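Local coordinates for biofilm-associated surface protein (Staphylococcus aureus, PDB 7C7U) that probably acts as a cell wall-anchored, calcium-binding surface protein in biofilm formation, its switching apparently modulating functional amyloid, at residues A155-L158 and S159-K162; L387-Y390 and D391-L395. All blocks are in the same frame, centred on the assembly; numbering follows the deposited sequence.

Contact 1: residues A155-L158 and S159-K162. With CA (calcium ion), chain C.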
# COMPACT_ATOMS: atom_id res chain seq x y z
N ALA A 155 -12.01 -18.35 18.30
CA ALA A 155 -10.93 -17.42 18.04
C ALA A 155 -9.84 -17.67 19.07
O ALA A 155 -10.01 -18.47 20.00
CB ALA A 155 -11.41 -15.95 18.08
N GLY A 156 -8.74 -16.95 18.92
CA GLY A 156 -7.60 -17.05 19.81
C GLY A 156 -7.71 -16.11 20.99
O GLY A 156 -8.80 -15.85 21.51
N ASN A 157 -6.56 -15.63 21.44
CA ASN A 157 -6.50 -14.69 22.56
C ASN A 157 -7.02 -13.35 22.05
O ASN A 157 -6.34 -12.66 21.29
CB ASN A 157 -5.07 -14.59 23.10
CG ASN A 157 -4.95 -13.65 24.30
OD1 ASN A 157 -5.94 -13.12 24.81
ND2 ASN A 157 -3.72 -13.42 24.75
N LEU A 158 -8.27 -13.04 22.40
CA LEU A 158 -8.86 -11.76 22.02
C LEU A 158 -8.25 -10.60 22.78
O LEU A 158 -8.62 -9.46 22.51
CB LEU A 158 -10.38 -11.80 22.25
CG LEU A 158 -11.16 -12.77 21.37
CD1 LEU A 158 -12.61 -12.87 21.83
CD2 LEU A 158 -11.11 -12.33 19.93
N SER A 159 -7.35 -10.84 23.73
CA SER A 159 -6.57 -9.73 24.27
C SER A 159 -5.47 -9.30 23.30
O SER A 159 -5.12 -8.11 23.26
CB SER A 159 -5.97 -10.13 25.62
OG SER A 159 -5.39 -9.00 26.28
N ASN A 160 -4.96 -10.22 22.48
CA ASN A 160 -3.88 -9.89 21.56
C ASN A 160 -4.34 -9.70 20.12
O ASN A 160 -3.87 -8.78 19.44
CB ASN A 160 -2.80 -10.98 21.61
CG ASN A 160 -2.11 -11.04 22.95
OD1 ASN A 160 -1.89 -12.11 23.50
ND2 ASN A 160 -1.76 -9.87 23.49
N ASN A 161 -5.25 -10.53 19.65
CA ASN A 161 -5.83 -10.42 18.32
C ASN A 161 -7.27 -9.91 18.49
O ASN A 161 -8.16 -10.67 18.85
CB ASN A 161 -5.81 -11.78 17.64
CG ASN A 161 -6.29 -11.74 16.20
OD1 ASN A 161 -6.87 -10.75 15.74
ND2 ASN A 161 -6.06 -12.84 15.48
N LYS A 162 -7.49 -8.62 18.19
CA LYS A 162 -8.82 -8.03 18.39
C LYS A 162 -9.74 -8.40 17.23
O LYS A 162 -9.31 -8.90 16.20
CB LYS A 162 -8.74 -6.51 18.50
CG LYS A 162 -7.73 -5.97 19.50
CD LYS A 162 -8.06 -6.45 20.89
CE LYS A 162 -7.23 -5.72 21.93
NZ LYS A 162 -7.43 -6.39 23.24
CA CA C . -8.28 -9.64 14.26
O HOH W 1 -9.24 -11.83 14.23
O HOH W 2 -6.09 -8.85 13.64

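Contact 2: residues L387-Y390 and D391-L395. With CA (calcium ion), chain D; CA (calcium ion), chain E.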
# COMPACT_ATOMS: atom_id res chain seq x y z
N LEU A 387 -1.11 -3.25 8.95
CA LEU A 387 0.07 -3.35 8.09
C LEU A 387 0.04 -4.64 7.29
O LEU A 387 -0.34 -5.70 7.81
CB LEU A 387 1.34 -3.28 8.94
CG LEU A 387 1.57 -1.98 9.67
CD1 LEU A 387 2.94 -1.95 10.33
CD2 LEU A 387 1.37 -0.79 8.71
N GLN A 388 0.47 -4.56 6.04
CA GLN A 388 0.40 -5.69 5.13
C GLN A 388 1.61 -5.71 4.21
O GLN A 388 2.08 -4.66 3.77
CB GLN A 388 -0.90 -5.61 4.33
CG GLN A 388 -1.35 -6.87 3.69
CD GLN A 388 -2.79 -6.77 3.24
OE1 GLN A 388 -3.71 -6.72 4.05
NE2 GLN A 388 -2.99 -6.69 1.93
N ASP A 389 2.13 -6.92 3.94
CA ASP A 389 3.20 -7.14 2.95
C ASP A 389 2.67 -8.27 2.08
O ASP A 389 3.05 -9.43 2.24
CB ASP A 389 4.53 -7.49 3.63
CG ASP A 389 5.71 -7.67 2.63
OD1 ASP A 389 5.52 -7.49 1.42
OD2 ASP A 389 6.81 -7.97 3.10
N TYR A 390 1.74 -7.91 1.18
CA TYR A 390 0.95 -8.92 0.49
C TYR A 390 1.83 -9.97 -0.18
O TYR A 390 1.53 -11.17 -0.12
CB TYR A 390 0.04 -8.24 -0.54
CG TYR A 390 -0.89 -9.21 -1.24
CD1 TYR A 390 -0.43 -10.05 -2.26
CD2 TYR A 390 -2.23 -9.30 -0.86
CE1 TYR A 390 -1.29 -10.94 -2.89
CE2 TYR A 390 -3.09 -10.18 -1.49
CZ TYR A 390 -2.62 -11.00 -2.50
OH TYR A 390 -3.48 -11.88 -3.11
N ASP A 391 2.95 -9.55 -0.76
CA ASP A 391 3.82 -10.45 -1.51
C ASP A 391 5.07 -10.88 -0.74
O ASP A 391 5.97 -11.48 -1.33
CB ASP A 391 4.21 -9.80 -2.83
CG ASP A 391 4.82 -8.42 -2.65
OD1 ASP A 391 5.35 -8.12 -1.56
OD2 ASP A 391 4.82 -7.63 -3.62
N LYS A 392 5.15 -10.57 0.55
CA LYS A 392 6.26 -11.00 1.41
C LYS A 392 7.62 -10.69 0.78
O LYS A 392 8.52 -11.53 0.76
CB LYS A 392 6.13 -12.49 1.74
CG LYS A 392 4.72 -12.92 2.26
CD LYS A 392 4.63 -14.41 2.60
CE LYS A 392 5.19 -14.82 3.96
NZ LYS A 392 5.55 -13.71 4.84
N ASP A 393 7.79 -9.47 0.26
CA ASP A 393 9.10 -9.03 -0.21
C ASP A 393 9.79 -8.07 0.75
O ASP A 393 10.85 -7.51 0.41
CB ASP A 393 9.01 -8.39 -1.60
CG ASP A 393 8.18 -7.13 -1.62
OD1 ASP A 393 7.85 -6.58 -0.55
OD2 ASP A 393 7.86 -6.66 -2.74
N GLY A 394 9.20 -7.82 1.93
CA GLY A 394 9.80 -6.95 2.91
C GLY A 394 9.35 -5.50 2.86
O GLY A 394 9.64 -4.76 3.80
N LEU A 395 8.68 -5.07 1.80
CA LEU A 395 8.18 -3.70 1.68
C LEU A 395 6.68 -3.68 1.90
O LEU A 395 5.93 -4.28 1.12
CB LEU A 395 8.48 -3.14 0.29
CG LEU A 395 9.94 -3.10 -0.17
CD1 LEU A 395 10.01 -2.40 -1.53
CD2 LEU A 395 10.82 -2.40 0.85
CA CA D . 5.51 -6.01 -0.37
CA CA E . 6.58 -5.94 -4.29
O HOH W 3 3.00 -5.59 -0.75

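Contact 1: residues A155-L158 and S159-K162
N157 swings CG away from its own backbone N (chi1 -178°), which puts CG beside the carbonyl carbon and points OD1 at the S159 backbone. There OD1 accepts the backbone N-H of S159 at 2.9 Å, an Asx turn whose donor stands above the carbonyl plane. Asparagine suits the place because its short amide can reach forward to the main-chain N-H two residues on. The backbone O of N157 is gripped twice: N160 N lies 3.0 Å from it, above the carbonyl plane, while N161 N comes in almost along the C=O direction, its bond to N157 O 2.9 Å long and nearly straight (174° at the hydrogen). Together these bonds wind the loop between helix 148-152 and strand 163-171 into a single tight turn that delivers N161 and K162 to a calcium site. N161 OD1 and the backbone O of K162 each bind the calcium at 2.3 Å, and two waters, D77 and N164 complete the site. The K162 side chain, bent at chi2 (-61°), folds back over the turn: its NZ donates to S159 O at 2.9 Å and weakly to L158 O, and also forms a salt bridge with D192, while L158 rests on T189 and A191.

Contact 2: residues L387-Y390 and D391-L395
D389 opens a DxDxDG calcium loop of the EF-hand type, in which D391, D393 and the backbone O of L395 follow as ligands and E400, from helix 397-404, and a water complete the set. Here a strand, 381-388, leads into the loop. From CB, the D389 side chain runs with CG anti to the backbone N (chi1 -177°), which turns the carboxylate toward the metal and the backbone of D393 and G394. CG then lies 3.4 Å from the first calcium ion, and the two oxygens divide the work. OD1 binds that ion at 2.3 Å and also accepts a long bond from the N-H of D393, 3.2 Å from D393 N; OD2 turns its syn lone pair to G394 N, 2.7 Å away. One aspartate therefore serves as a metal ligand and a clamp on the backbone, a double task for which its short, two-pronged acid is well suited. The backbone O of D389 closes a type I turn by accepting K392 N at 2.9 Å. D391 and D393 bridge two ions: OD1 of each joins D389 at the first calcium, OD2 of each reaches the second, joined there by the carboxylates of E400 and D420 and the backbone O atoms of D407 and N410. Their negative charges can gather so closely because the cations would offset them. G394 adopts a positive phi (94°), at which a CB would collide with the preceding carbonyl. Spanning G394, D393 OD1 forms an Asx turn, accepting L395 N at 2.9 Å on the anti side of its carboxylate, somewhat out of its plane.

Overall arrangement
Read from the N terminus, the two contacts come in series, neither enclosing nor crossing the other. Contact 1 closes a small surface loop after helix 148-152, just before strand 163-171 enters the large mixed sheet; its calcium ties that loop to D77, just after strand 70-76. N160 also touches K259, beyond strand 252-257 of a later four-stranded sheet. One edge strand of that sheet, 381-388, runs into contact 2, which closes the loop leading to helix 397-404; its second calcium reaches on to D420, at the start of helix 420-427. The centres of contact 1 and contact 2 lie about 22 Å apart. The nearest atoms of contact 1 and contact 2 are about 11 Å apart, without touching.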